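Local coordinates for DUF1611 domain-containing protein (Anabaena variabilis, PDB 2OBN) that is of unknown function but joins a Rossmann-like domain to a P-loop NTPase-like domain and may bind a nucleotide, at residues E95-L100 / I117-A122; D132-P137 / L203-V208; L187-T192 / H230-G235; V258-A263 / G303-T308; P277-V282 / A321-E326. The protein carries 2 engineered substitutions. All blocks are in the same frame, centred on the assembly; numbering follows the deposited sequence.

The chain runs from a Rossmann-like domain, which holds contact 1, to a P-loop domain, which holds contacts 3, 4 and 5; contact 2 joins the connection after strand 130-132 to the P-loop domain. Contacts 2 and 3 touch, their centres about 12 Å apart, and their segments alternate along the chain. Contacts 4 and 5 do likewise, centres about 10 Å apart: helix 279-291 of contact 5 links the two strands of contact 4. Contacts 3 and 4 lie on one parallel sheet, about 16 Å apart between centres. Contact 1 closes first, its centre about 50 Å from that of contact 5; contacts 2 and 5 also touch the second subunit.

Contact 1: E95-L100 / I117-A122; sequences ELKTAL and IPDLNA
Ile117 O is gripped by two backbone donors: Leu120 N at 2.9 Å and Asn121 N, also at 2.9 Å. These bonds close the first turn of the short helix 118-121, for which Ile117 is the N-cap residue. The turn brings Leu120 up against helix 92-101. With CG anti to its own carbonyl carbon (chi1 -62°), the end of Leu120 comes nearer to that helix than its CB does, and its CD2 branch sits 3.8 Å from Leu100 CD1. Leu100 crosses it at about a right angle and slides its CD1 in at the base, 3.4 Å from Leu120 O. Lys97 also crosses Leu120 at about a right angle, its CG 3.9 Å from Leu120 CD2. Beyond this aliphatic part the chain carries its ammonium toward Asp119. There one water bridges the charges, accepting from Lys97 NZ at 2.8 Å and donating to Asp119 OD2 at 2.5 Å; the ions themselves, Lys97 NZ and Asp119 OD2, are 4.5 Å apart, too far for a direct salt bridge. Trp93 packs on Leu120 too, while Leu96 rests on Leu77 and Ile79 of strand 76-79, which places the pair of helices beside the parallel sheet of the Rossmann-like domain. Aliphatic packing of two leucines and the Lys97 chain thus carries the contact, and the water-bridged charges at its margin would probably add only a softened attraction.

Contact 2: D132-P137 / L203-V208; sequences DVRKEP and LDAVRV. With PG4 (tetraethylene glycol), chain H.
Two side-on arginine-carboxylate pairs, one pointing each way across the contact, form the first shell. Arg134 sends NE to Asp204 OD1 (3.0 Å) and NH2 to Asp204 OD2 (2.9 Å), both near its guanidinium plane and both on syn lone pairs. In the reverse pair, Arg207 NE meets the syn lone pair of Glu136 OE1 at 3.1 Å, while Arg207 NH2 comes to Glu136 OE2 at 3.0 Å from above the carboxylate, the two planes turned 45° apart. Glu136 OE1 also takes Arg207 N from above its plane at 3.1 Å, and a water that in turn donates to Ala205 O. Between the pairs Ala205 CB fits against Arg134 O at 3.2 Å. A tetraethylene glycol, probably from the crystallisation liquor, lies over one face of the Arg207 guanidinium. A type I turn, Asp132 to Lys135, positions Arg134. Asp209 of the second subunit comes close to Asp204 with like charge, which might raise the pKa of one. The contact joins the Rossmann-like and P-loop parts beside the subunit interface: the loop after strand 130-132 meets the 3-10 turn before helix 208-222, with Val133 resting on helix 191-197 and Leu203 on helix 245-252.

Contact 3: L187-T192 / H230-G235; sequences LATGQT and HIEGQG
Two flat groups approach Thr189 in different ways. The Gln234 amide meets it at an edge: NE2 donates to Thr189 OG1 at 2.9 Å, with the hydroxyl oxygen only 10° out of the amide plane. The Glu232 carboxylate is met from above its plane instead, Thr189 N bonding to Glu232 OE1 at 3.0 Å, almost straight at 172°. Glu232 gets there with an extended chain, CG anti to its backbone N. Thr189 OG1 sits between its own backbone N and carbonyl carbon (chi1 60°), and it also donates to Glu232 O at 2.7 Å, so that one hydroxyl is both acceptor and donor. Its methyl CG2 turns to Ile231 CG2, 3.8 Å away. An alanine in place of Thr189 removes the hydroxyl and CG2, which would probably loosen the Gln234 amide and the packing on Ile231. At Gly190 a CB would collide with Gln234 NE2, so the lack of a side chain leaves room for the amide. Upstream, the segments pair as parallel strands, Leu187 N bonding to His230 O at 2.9 Å and Glu232 N to Leu187 O at 3.0 Å. Helix 245-252 covers Ile231 and Thr189 through Leu248, and Gly233 N makes a weak bond to Thr157. Strand 228-231 adjoins strand 153-159, and a bound phosphate, probably from the crystallisation liquor, lies about 5 Å from the Glu232 side chain. A carboxylate at this strand end is consistent with a Walker B-like position in a P-loop fold, and its bond to Thr189 N would probably steady its orientation and favour the ionised form.

Contact 4: V258-A263 / G303-T308; sequences VLVHRA and GIALNT
Strands 256-262 and 301-307 are the two strands of a beta-alpha-beta unit in the P-loop domain, linked through helix 279-291 and lying side by side in its parallel sheet. Five backbone hydrogen bonds zip them together, from Leu259 N to Gly303 O at 3.2 Å, through Asn307 N to His261 O at 2.7 Å, to Ala263 N on Asn307 O at the end. CA-H...O contacts fill in between, as from Val260 CA to Ala305 O at 3.3 Å. Apolar packing occupies both faces. On one, Ala305 CB meets Val258 CG1 at 4.1 Å and Val260 CG2. On the other, Leu306 lies alongside His261, Leu306 CD1 at the ring edge, 3.8 Å from His261 CD2, and its CG touches Ala263 CB; the ring's ND1 is held by Thr160. An alanine in place of Leu306 removes the CG and CD1 contacts, which would probably loosen the packing beside the imidazole edge and Ala263. At the C-terminal ends of the strands the side chains are polar: Asn307 ND2 bonds Ile164 O, and Arg262, bent at chi3, runs beside Asn307. Two waters in the guanidinium plane bridge them, one accepting from Arg262 NE at 3.2 Å and donating to Asn307 OD1 at 2.9 Å.

Contact 5: P277-V282 / A321-E326; sequences PPLPEV and AHTIAE
The inner part of this contact is buried, where Leu279 points at helix 313-327 and sets its CD1 4.0 Å from Thr323 CG2, the two side chains crossing obliquely. Thr323 turns CG2 anti to its backbone N, while its OG1 (chi1 -59°) bonds back to Ala319 O within its own helix, so it is the methyl that meets Leu279. The outer part is the exposed side. There Glu326 reaches out in full extension, CG anti to the backbone N (chi1 -172°), and crosses the Pro280 ring at about a right angle. Its carboxylate comes to rest against carbon atoms of the two prolines: OE2 lies 3.7 Å from Pro280 CD and 3.8 Å from Pro278 CB. Pro278 is the N-cap residue of helix 279-291, and Glu326 OE2 stands 4.0 Å from Leu279 N, so the negative charge would probably be favoured by the helix's N-terminal end without a direct bond. The contact buries 175 Å² in all. Beneath it run strands 256-262, 301-307 and 331-332: Leu279 packs on Leu259, His261 and Ile304, and Thr323 on Ile304, Leu306 and Cys331, so the two helices lie side by side over one face of the parallel sheet.

Contact 1: E95-L100 / I117-A122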
# COMPACT_ATOMS: atom_id res chain seq x y z
N GLU B 95 3.93 -30.73 -11.59
CA GLU B 95 5.17 -30.67 -10.81
C GLU B 95 4.88 -30.57 -9.31
O GLU B 95 5.54 -31.24 -8.50
CB GLU B 95 6.06 -29.51 -11.28
CG GLU B 95 6.61 -29.63 -12.72
CD GLU B 95 7.62 -30.78 -12.94
OE1 GLU B 95 7.31 -31.95 -12.64
OE2 GLU B 95 8.73 -30.51 -13.46
N LEU B 96 3.89 -29.77 -8.96
CA LEU B 96 3.50 -29.59 -7.57
C LEU B 96 2.96 -30.90 -7.01
O LEU B 96 3.40 -31.37 -5.95
CB LEU B 96 2.44 -28.48 -7.44
CG LEU B 96 2.84 -27.09 -7.96
CD1 LEU B 96 1.72 -26.07 -7.74
CD2 LEU B 96 4.14 -26.59 -7.35
N LYS B 97 2.02 -31.51 -7.72
CA LYS B 97 1.41 -32.77 -7.29
C LYS B 97 2.42 -33.91 -7.16
O LYS B 97 2.33 -34.71 -6.23
CB LYS B 97 0.28 -33.18 -8.23
CG LYS B 97 -0.95 -32.27 -8.15
CD LYS B 97 -2.06 -32.78 -9.03
CE LYS B 97 -3.33 -31.97 -8.86
NZ LYS B 97 -4.45 -32.63 -9.59
N THR B 98 3.37 -33.97 -8.09
CA THR B 98 4.43 -34.98 -8.07
C THR B 98 5.30 -34.86 -6.81
O THR B 98 5.68 -35.88 -6.21
CB THR B 98 5.33 -34.87 -9.32
OG1 THR B 98 4.52 -34.97 -10.50
CG2 THR B 98 6.40 -35.96 -9.33
N ALA B 99 5.62 -33.63 -6.42
CA ALA B 99 6.37 -33.39 -5.21
C ALA B 99 5.56 -33.86 -3.99
O ALA B 99 6.09 -34.54 -3.10
CB ALA B 99 6.73 -31.91 -5.08
N LEU B 100 4.27 -33.53 -3.97
CA LEU B 100 3.41 -33.89 -2.84
C LEU B 100 3.26 -35.40 -2.68
O LEU B 100 3.37 -35.91 -1.56
CB LEU B 100 2.04 -33.21 -2.94
CG LEU B 100 2.06 -31.68 -2.77
CD1 LEU B 100 0.66 -31.13 -2.86
CD2 LEU B 100 2.69 -31.26 -1.45
N ILE B 117 -5.93 -25.66 -1.16
CA ILE B 117 -6.48 -26.18 -2.41
C ILE B 117 -6.68 -27.68 -2.19
O ILE B 117 -5.70 -28.40 -1.97
CB ILE B 117 -5.56 -25.87 -3.60
CG1 ILE B 117 -5.55 -24.35 -3.81
CG2 ILE B 117 -6.03 -26.65 -4.86
CD1 ILE B 117 -4.80 -23.88 -5.01
N PRO B 118 -7.94 -28.16 -2.21
CA PRO B 118 -8.24 -29.57 -1.95
C PRO B 118 -7.41 -30.57 -2.74
O PRO B 118 -6.99 -31.59 -2.20
CB PRO B 118 -9.70 -29.71 -2.36
CG PRO B 118 -10.27 -28.37 -2.20
CD PRO B 118 -9.17 -27.39 -2.48
N ASP B 119 -7.15 -30.25 -4.01
CA ASP B 119 -6.39 -31.13 -4.90
C ASP B 119 -4.95 -31.32 -4.45
O ASP B 119 -4.32 -32.32 -4.80
CB ASP B 119 -6.41 -30.61 -6.34
CG ASP B 119 -7.82 -30.28 -6.84
OD1 ASP B 119 -8.53 -29.48 -6.18
OD2 ASP B 119 -8.20 -30.80 -7.91
N LEU B 120 -4.43 -30.34 -3.71
CA LEU B 120 -3.08 -30.40 -3.15
C LEU B 120 -3.12 -30.96 -1.72
O LEU B 120 -2.33 -31.84 -1.39
CB LEU B 120 -2.39 -29.03 -3.20
CG LEU B 120 -2.15 -28.44 -4.59
CD1 LEU B 120 -1.35 -27.15 -4.46
CD2 LEU B 120 -1.43 -29.42 -5.53
N ASN B 121 -4.05 -30.47 -0.89
CA ASN B 121 -4.20 -31.02 0.48
C ASN B 121 -4.36 -32.52 0.55
O ASN B 121 -3.89 -33.13 1.50
CB ASN B 121 -5.40 -30.40 1.22
CG ASN B 121 -5.05 -29.10 1.88
OD1 ASN B 121 -3.91 -28.89 2.31
ND2 ASN B 121 -6.04 -28.22 2.01
N ALA B 122 -5.06 -33.09 -0.43
CA ALA B 122 -5.30 -34.53 -0.47
C ALA B 122 -4.01 -35.33 -0.66
O ALA B 122 -3.88 -36.43 -0.12
CB ALA B 122 -6.28 -34.86 -1.58
O HOH W 1 -6.36 -30.53 -9.51

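Contact 2: D132-P137 / L203-V208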
# COMPACT_ATOMS: atom_id res chain seq x y z
N ASP B 132 2.59 -20.71 2.27
CA ASP B 132 2.24 -19.57 1.44
C ASP B 132 2.91 -18.38 2.09
O ASP B 132 2.38 -17.75 3.02
CB ASP B 132 0.72 -19.40 1.36
CG ASP B 132 0.03 -20.55 0.64
OD1 ASP B 132 0.60 -21.06 -0.35
OD2 ASP B 132 -1.09 -20.93 1.04
N VAL B 133 4.12 -18.11 1.60
CA VAL B 133 4.98 -17.06 2.12
C VAL B 133 4.31 -15.70 2.15
O VAL B 133 4.47 -14.96 3.11
CB VAL B 133 6.29 -16.98 1.29
CG1 VAL B 133 7.20 -15.81 1.76
CG2 VAL B 133 7.03 -18.31 1.32
N ARG B 134 3.54 -15.38 1.11
CA ARG B 134 2.88 -14.08 1.05
C ARG B 134 1.69 -13.85 2.00
O ARG B 134 1.13 -12.77 2.01
CB ARG B 134 2.51 -13.71 -0.40
CG ARG B 134 3.61 -12.95 -1.12
CD ARG B 134 3.32 -12.82 -2.59
NE ARG B 134 4.11 -11.79 -3.26
CZ ARG B 134 4.51 -11.83 -4.54
NH1 ARG B 134 4.31 -12.90 -5.30
NH2 ARG B 134 5.19 -10.82 -5.05
N LYS B 135 1.33 -14.84 2.82
CA LYS B 135 0.21 -14.66 3.76
C LYS B 135 0.53 -13.52 4.74
O LYS B 135 1.63 -13.46 5.29
CB LYS B 135 -0.08 -15.97 4.51
CG LYS B 135 -1.32 -15.92 5.39
CD LYS B 135 -1.61 -17.29 6.01
CE LYS B 135 -2.80 -17.22 6.96
NZ LYS B 135 -3.21 -18.58 7.45
N GLU B 136 -0.43 -12.62 4.94
CA GLU B 136 -0.23 -11.45 5.79
C GLU B 136 0.03 -11.83 7.25
O GLU B 136 -0.64 -12.70 7.78
CB GLU B 136 -1.47 -10.54 5.69
CG GLU B 136 -1.37 -9.26 6.48
CD GLU B 136 -2.54 -8.32 6.27
OE1 GLU B 136 -2.96 -8.09 5.11
OE2 GLU B 136 -3.01 -7.76 7.28
N PRO B 137 1.02 -11.19 7.90
CA PRO B 137 1.21 -11.50 9.32
C PRO B 137 -0.03 -11.17 10.15
O PRO B 137 -0.84 -10.30 9.79
CB PRO B 137 2.37 -10.60 9.73
CG PRO B 137 3.05 -10.22 8.47
CD PRO B 137 2.00 -10.19 7.42
N LEU B 203 5.72 -7.66 2.21
CA LEU B 203 4.94 -6.42 2.24
C LEU B 203 3.98 -6.19 1.08
O LEU B 203 2.92 -5.62 1.30
CB LEU B 203 5.89 -5.23 2.34
CG LEU B 203 5.27 -3.85 2.54
CD1 LEU B 203 4.51 -3.79 3.85
CD2 LEU B 203 6.35 -2.78 2.50
N ASP B 204 4.32 -6.64 -0.13
CA ASP B 204 3.44 -6.37 -1.29
C ASP B 204 2.12 -7.14 -1.27
O ASP B 204 1.23 -6.86 -2.08
CB ASP B 204 4.18 -6.52 -2.63
CG ASP B 204 4.52 -7.96 -3.00
OD1 ASP B 204 4.12 -8.91 -2.32
OD2 ASP B 204 5.21 -8.13 -4.02
N ALA B 205 2.02 -8.11 -0.37
CA ALA B 205 0.80 -8.89 -0.15
C ALA B 205 0.03 -8.41 1.09
O ALA B 205 -1.00 -9.01 1.44
CB ALA B 205 1.14 -10.35 -0.01
N VAL B 206 0.54 -7.39 1.78
CA VAL B 206 -0.15 -6.84 2.96
C VAL B 206 -1.19 -5.82 2.49
O VAL B 206 -0.96 -5.08 1.51
CB VAL B 206 0.83 -6.17 3.95
CG1 VAL B 206 0.08 -5.54 5.14
CG2 VAL B 206 1.85 -7.19 4.46
N ARG B 207 -2.33 -5.76 3.17
CA ARG B 207 -3.37 -4.78 2.83
C ARG B 207 -2.83 -3.39 3.09
O ARG B 207 -2.07 -3.18 4.04
CB ARG B 207 -4.64 -5.01 3.65
CG ARG B 207 -5.41 -6.27 3.27
CD ARG B 207 -6.47 -6.60 4.31
NE ARG B 207 -5.88 -7.15 5.53
CZ ARG B 207 -6.57 -7.56 6.60
NH1 ARG B 207 -7.89 -7.46 6.64
NH2 ARG B 207 -5.94 -8.06 7.64
N VAL B 208 -3.25 -2.44 2.25
CA VAL B 208 -2.77 -1.05 2.32
C VAL B 208 -2.82 -0.46 3.74
O VAL B 208 -1.82 0.07 4.22
CB VAL B 208 -3.50 -0.17 1.27
CG1 VAL B 208 -3.39 1.33 1.56
CG2 VAL B 208 -2.98 -0.46 -0.13
O1 PG4 H . -3.24 -8.76 10.10
C1 PG4 H . -4.41 -8.71 10.94
C2 PG4 H . -5.01 -7.31 10.95
O2 PG4 H . -6.29 -7.30 11.60
C3 PG4 H . -7.46 -7.20 10.77
C4 PG4 H . -8.11 -8.57 10.64
O3 PG4 H . -8.78 -8.73 9.38
C5 PG4 H . -9.23 -10.07 9.15
C6 PG4 H . -9.26 -10.40 7.66
O4 PG4 H . -7.93 -10.65 7.20
C7 PG4 H . -7.85 -11.33 5.94
C8 PG4 H . -6.56 -10.97 5.20
O5 PG4 H . -5.43 -11.08 6.06
O HOH W 2 -3.33 -9.34 2.67

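Contact 3: L187-T192 / H230-G235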
# COMPACT_ATOMS: atom_id res chain seq x y z
N LEU B 187 16.60 -7.21 7.56
CA LEU B 187 15.14 -7.42 7.67
C LEU B 187 14.51 -7.58 6.31
O LEU B 187 14.61 -6.70 5.47
CB LEU B 187 14.48 -6.26 8.42
CG LEU B 187 14.91 -6.13 9.87
CD1 LEU B 187 14.28 -4.90 10.47
CD2 LEU B 187 14.54 -7.36 10.66
N ALA B 188 13.87 -8.72 6.10
CA ALA B 188 13.27 -9.07 4.82
C ALA B 188 11.89 -8.47 4.68
O ALA B 188 11.12 -8.49 5.63
CB ALA B 188 13.20 -10.60 4.66
N THR B 189 11.59 -7.98 3.48
CA THR B 189 10.33 -7.32 3.18
C THR B 189 9.62 -7.85 1.89
O THR B 189 8.63 -7.26 1.43
CB THR B 189 10.59 -5.83 3.00
OG1 THR B 189 11.52 -5.65 1.93
CG2 THR B 189 11.16 -5.23 4.28
N GLY B 190 10.13 -8.96 1.33
CA GLY B 190 9.54 -9.58 0.14
C GLY B 190 9.62 -11.09 0.30
O GLY B 190 10.30 -11.59 1.20
N GLN B 191 8.91 -11.83 -0.56
CA GLN B 191 8.86 -13.31 -0.46
C GLN B 191 10.25 -13.98 -0.53
O GLN B 191 10.55 -14.90 0.24
CB GLN B 191 7.87 -13.95 -1.47
CG GLN B 191 8.23 -13.90 -2.98
CD GLN B 191 8.08 -12.53 -3.58
OE1 GLN B 191 7.55 -11.62 -2.94
NE2 GLN B 191 8.53 -12.37 -4.81
N THR B 192 11.09 -13.50 -1.45
CA THR B 192 12.45 -14.01 -1.59
C THR B 192 13.23 -13.80 -0.31
O THR B 192 13.86 -14.72 0.21
CB THR B 192 13.21 -13.31 -2.72
OG1 THR B 192 12.51 -13.50 -3.95
CG2 THR B 192 14.62 -13.86 -2.86
N HIS B 230 19.11 -3.12 8.62
CA HIS B 230 19.13 -2.97 7.16
C HIS B 230 17.79 -3.46 6.60
O HIS B 230 17.58 -4.66 6.45
CB HIS B 230 20.27 -3.79 6.54
CG HIS B 230 21.60 -3.50 7.15
ND1 HIS B 230 22.48 -2.57 6.62
CD2 HIS B 230 22.20 -4.00 8.26
CE1 HIS B 230 23.56 -2.52 7.38
NE2 HIS B 230 23.42 -3.37 8.38
N ILE B 231 16.89 -2.53 6.31
CA ILE B 231 15.58 -2.89 5.79
C ILE B 231 15.63 -3.07 4.25
O ILE B 231 15.98 -2.15 3.50
CB ILE B 231 14.50 -1.86 6.18
CG1 ILE B 231 14.40 -1.67 7.71
CG2 ILE B 231 13.12 -2.30 5.65
CD1 ILE B 231 15.27 -0.60 8.32
N GLU B 232 15.28 -4.28 3.80
CA GLU B 232 15.22 -4.60 2.38
C GLU B 232 14.23 -3.67 1.68
O GLU B 232 13.10 -3.53 2.11
CB GLU B 232 14.78 -6.06 2.16
CG GLU B 232 14.57 -6.43 0.69
CD GLU B 232 14.07 -7.85 0.47
OE1 GLU B 232 13.67 -8.50 1.45
OE2 GLU B 232 14.04 -8.29 -0.70
N GLY B 233 14.67 -3.02 0.61
CA GLY B 233 13.80 -2.17 -0.16
C GLY B 233 12.89 -2.95 -1.09
O GLY B 233 13.15 -4.13 -1.42
N GLN B 234 11.80 -2.30 -1.50
CA GLN B 234 10.83 -2.85 -2.44
C GLN B 234 10.24 -1.70 -3.26
O GLN B 234 10.05 -0.58 -2.76
CB GLN B 234 9.69 -3.59 -1.75
CG GLN B 234 10.07 -4.70 -0.79
CD GLN B 234 10.63 -5.94 -1.47
OE1 GLN B 234 10.53 -6.11 -2.70
NE2 GLN B 234 11.19 -6.85 -0.67
N GLY B 235 9.95 -1.98 -4.52
CA GLY B 235 9.32 -1.02 -5.40
C GLY B 235 10.19 0.14 -5.81
O GLY B 235 11.41 0.08 -5.74

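Contact 4: V258-A263 / G303-T308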
# COMPACT_ATOMS: atom_id res chain seq x y z
N VAL B 258 19.85 4.59 1.07
CA VAL B 258 20.86 4.28 0.06
C VAL B 258 20.07 4.06 -1.23
O VAL B 258 19.16 3.22 -1.28
CB VAL B 258 21.69 3.03 0.42
CG1 VAL B 258 22.60 2.62 -0.73
CG2 VAL B 258 22.50 3.27 1.68
N LEU B 259 20.37 4.86 -2.24
CA LEU B 259 19.66 4.79 -3.51
C LEU B 259 20.35 3.80 -4.45
O LEU B 259 21.52 3.94 -4.74
CB LEU B 259 19.57 6.18 -4.15
CG LEU B 259 18.88 6.31 -5.52
CD1 LEU B 259 17.46 5.77 -5.49
CD2 LEU B 259 18.88 7.76 -6.00
N VAL B 260 19.60 2.81 -4.94
CA VAL B 260 20.14 1.82 -5.86
C VAL B 260 19.70 2.21 -7.28
O VAL B 260 18.59 2.70 -7.50
CB VAL B 260 19.68 0.39 -5.49
CG1 VAL B 260 20.46 -0.67 -6.31
CG2 VAL B 260 19.86 0.16 -3.99
N HIS B 261 20.59 2.01 -8.25
CA HIS B 261 20.31 2.35 -9.63
C HIS B 261 21.17 1.55 -10.59
O HIS B 261 22.35 1.33 -10.33
CB HIS B 261 20.51 3.85 -9.82
CG HIS B 261 20.47 4.30 -11.24
ND1 HIS B 261 19.30 4.37 -11.98
CD2 HIS B 261 21.45 4.76 -12.05
CE1 HIS B 261 19.57 4.84 -13.18
NE2 HIS B 261 20.87 5.08 -13.25
N ARG B 262 20.58 1.10 -11.69
CA ARG B 262 21.32 0.38 -12.73
C ARG B 262 21.91 1.40 -13.69
O ARG B 262 21.18 2.16 -14.30
CB ARG B 262 20.46 -0.63 -13.48
CG ARG B 262 21.20 -1.31 -14.63
CD ARG B 262 20.35 -2.32 -15.37
NE ARG B 262 20.04 -3.49 -14.54
CZ ARG B 262 18.85 -3.84 -14.07
NH1 ARG B 262 17.73 -3.16 -14.36
NH2 ARG B 262 18.76 -4.92 -13.32
N ALA B 263 23.24 1.40 -13.79
CA ALA B 263 23.95 2.31 -14.66
C ALA B 263 23.41 2.26 -16.08
O ALA B 263 23.25 1.18 -16.66
CB ALA B 263 25.46 1.98 -14.65
N GLY B 303 24.32 7.96 -0.23
CA GLY B 303 25.16 7.43 -1.28
C GLY B 303 24.35 6.64 -2.28
O GLY B 303 23.16 6.35 -2.07
N ILE B 304 25.00 6.26 -3.36
CA ILE B 304 24.36 5.55 -4.43
C ILE B 304 25.03 4.21 -4.64
O ILE B 304 26.25 4.13 -4.75
CB ILE B 304 24.39 6.44 -5.71
CG1 ILE B 304 23.50 7.67 -5.48
CG2 ILE B 304 23.90 5.64 -6.94
CD1 ILE B 304 23.58 8.71 -6.51
N ALA B 305 24.22 3.15 -4.66
CA ALA B 305 24.68 1.79 -4.98
C ALA B 305 24.39 1.55 -6.48
O ALA B 305 23.25 1.28 -6.88
CB ALA B 305 24.00 0.78 -4.12
N LEU B 306 25.43 1.65 -7.29
CA LEU B 306 25.30 1.54 -8.73
C LEU B 306 25.43 0.10 -9.22
O LEU B 306 26.46 -0.54 -9.01
CB LEU B 306 26.37 2.43 -9.38
CG LEU B 306 26.20 2.81 -10.84
CD1 LEU B 306 24.94 3.66 -11.09
CD2 LEU B 306 27.45 3.56 -11.30
N ASN B 307 24.38 -0.41 -9.86
CA ASN B 307 24.42 -1.76 -10.43
C ASN B 307 25.07 -1.63 -11.81
O ASN B 307 24.47 -1.07 -12.74
CB ASN B 307 23.01 -2.37 -10.46
CG ASN B 307 22.97 -3.79 -11.04
OD1 ASN B 307 23.89 -4.23 -11.70
ND2 ASN B 307 21.86 -4.50 -10.80
N THR B 308 26.31 -2.12 -11.91
CA THR B 308 27.10 -2.08 -13.13
C THR B 308 27.39 -3.47 -13.71
O THR B 308 28.23 -3.60 -14.58
CB THR B 308 28.49 -1.45 -12.86
OG1 THR B 308 29.26 -2.32 -12.01
CG2 THR B 308 28.38 -0.05 -12.23
O HOH W 3 23.18 -4.28 -14.54
O HOH W 4 21.07 -6.94 -12.26

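Contact 5: P277-V282 / A321-E326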
# COMPACT_ATOMS: atom_id res chain seq x y z
N PRO B 277 14.06 10.00 -14.00
CA PRO B 277 14.72 11.31 -14.04
C PRO B 277 16.23 11.25 -13.69
O PRO B 277 16.72 10.20 -13.22
CB PRO B 277 13.98 12.11 -12.95
CG PRO B 277 12.77 11.31 -12.57
CD PRO B 277 13.05 9.90 -12.93
N PRO B 278 16.96 12.35 -13.90
CA PRO B 278 18.36 12.36 -13.49
C PRO B 278 18.42 12.08 -11.99
O PRO B 278 17.47 12.41 -11.29
CB PRO B 278 18.81 13.79 -13.77
CG PRO B 278 17.87 14.28 -14.85
CD PRO B 278 16.55 13.62 -14.53
N LEU B 279 19.52 11.49 -11.52
CA LEU B 279 19.64 11.09 -10.12
C LEU B 279 19.46 12.19 -9.07
O LEU B 279 18.88 11.92 -8.03
CB LEU B 279 20.93 10.28 -9.87
CG LEU B 279 20.94 8.87 -10.50
CD1 LEU B 279 22.27 8.16 -10.26
CD2 LEU B 279 19.80 8.00 -9.97
N PRO B 280 19.96 13.43 -9.34
CA PRO B 280 19.70 14.50 -8.37
C PRO B 280 18.20 14.72 -8.12
O PRO B 280 17.81 14.99 -6.99
CB PRO B 280 20.31 15.74 -9.04
CG PRO B 280 21.34 15.23 -9.92
CD PRO B 280 20.77 13.93 -10.46
N GLU B 281 17.39 14.59 -9.17
CA GLU B 281 15.93 14.71 -9.02
C GLU B 281 15.33 13.54 -8.25
O GLU B 281 14.41 13.74 -7.47
CB GLU B 281 15.23 14.86 -10.39
CG GLU B 281 15.43 16.23 -11.03
CD GLU B 281 14.92 17.33 -10.12
OE1 GLU B 281 13.74 17.28 -9.73
OE2 GLU B 281 15.72 18.23 -9.78
N VAL B 282 15.85 12.34 -8.48
CA VAL B 282 15.37 11.15 -7.78
C VAL B 282 15.74 11.28 -6.29
O VAL B 282 14.95 10.93 -5.41
CB VAL B 282 15.94 9.82 -8.40
CG1 VAL B 282 15.44 8.61 -7.64
CG2 VAL B 282 15.59 9.69 -9.90
N ALA B 321 32.42 6.88 -11.28
CA ALA B 321 33.02 8.22 -11.28
C ALA B 321 32.02 9.27 -11.77
O ALA B 321 31.93 10.36 -11.20
CB ALA B 321 34.30 8.25 -12.14
N HIS B 322 31.28 8.93 -12.82
CA HIS B 322 30.26 9.83 -13.39
C HIS B 322 29.12 10.09 -12.41
O HIS B 322 28.64 11.20 -12.31
CB HIS B 322 29.69 9.22 -14.69
CG HIS B 322 28.65 10.08 -15.35
ND1 HIS B 322 28.97 11.04 -16.29
CD2 HIS B 322 27.30 10.11 -15.22
CE1 HIS B 322 27.86 11.64 -16.69
NE2 HIS B 322 26.83 11.09 -16.05
N THR B 323 28.68 9.05 -11.71
CA THR B 323 27.60 9.16 -10.73
C THR B 323 27.98 10.08 -9.55
O THR B 323 27.15 10.81 -9.05
CB THR B 323 27.21 7.77 -10.19
OG1 THR B 323 26.80 6.95 -11.28
CG2 THR B 323 26.09 7.86 -9.15
N ILE B 324 29.24 10.01 -9.13
CA ILE B 324 29.74 10.86 -8.05
C ILE B 324 29.79 12.32 -8.49
O ILE B 324 29.43 13.24 -7.74
CB ILE B 324 31.15 10.39 -7.62
CG1 ILE B 324 31.05 9.03 -6.92
CG2 ILE B 324 31.83 11.43 -6.71
CD1 ILE B 324 32.37 8.32 -6.69
N ALA B 325 30.27 12.55 -9.71
CA ALA B 325 30.36 13.90 -10.25
C ALA B 325 28.95 14.49 -10.37
O ALA B 325 28.70 15.61 -9.92
CB ALA B 325 31.06 13.89 -11.60
N GLU B 326 28.02 13.71 -10.92
CA GLU B 326 26.66 14.20 -11.11
C GLU B 326 25.93 14.51 -9.81
O GLU B 326 25.28 15.54 -9.70
CB GLU B 326 25.83 13.19 -11.89
CG GLU B 326 24.44 13.73 -12.28
CD GLU B 326 23.57 12.68 -12.90
OE1 GLU B 326 23.87 11.49 -12.74
OE2 GLU B 326 22.56 13.06 -13.54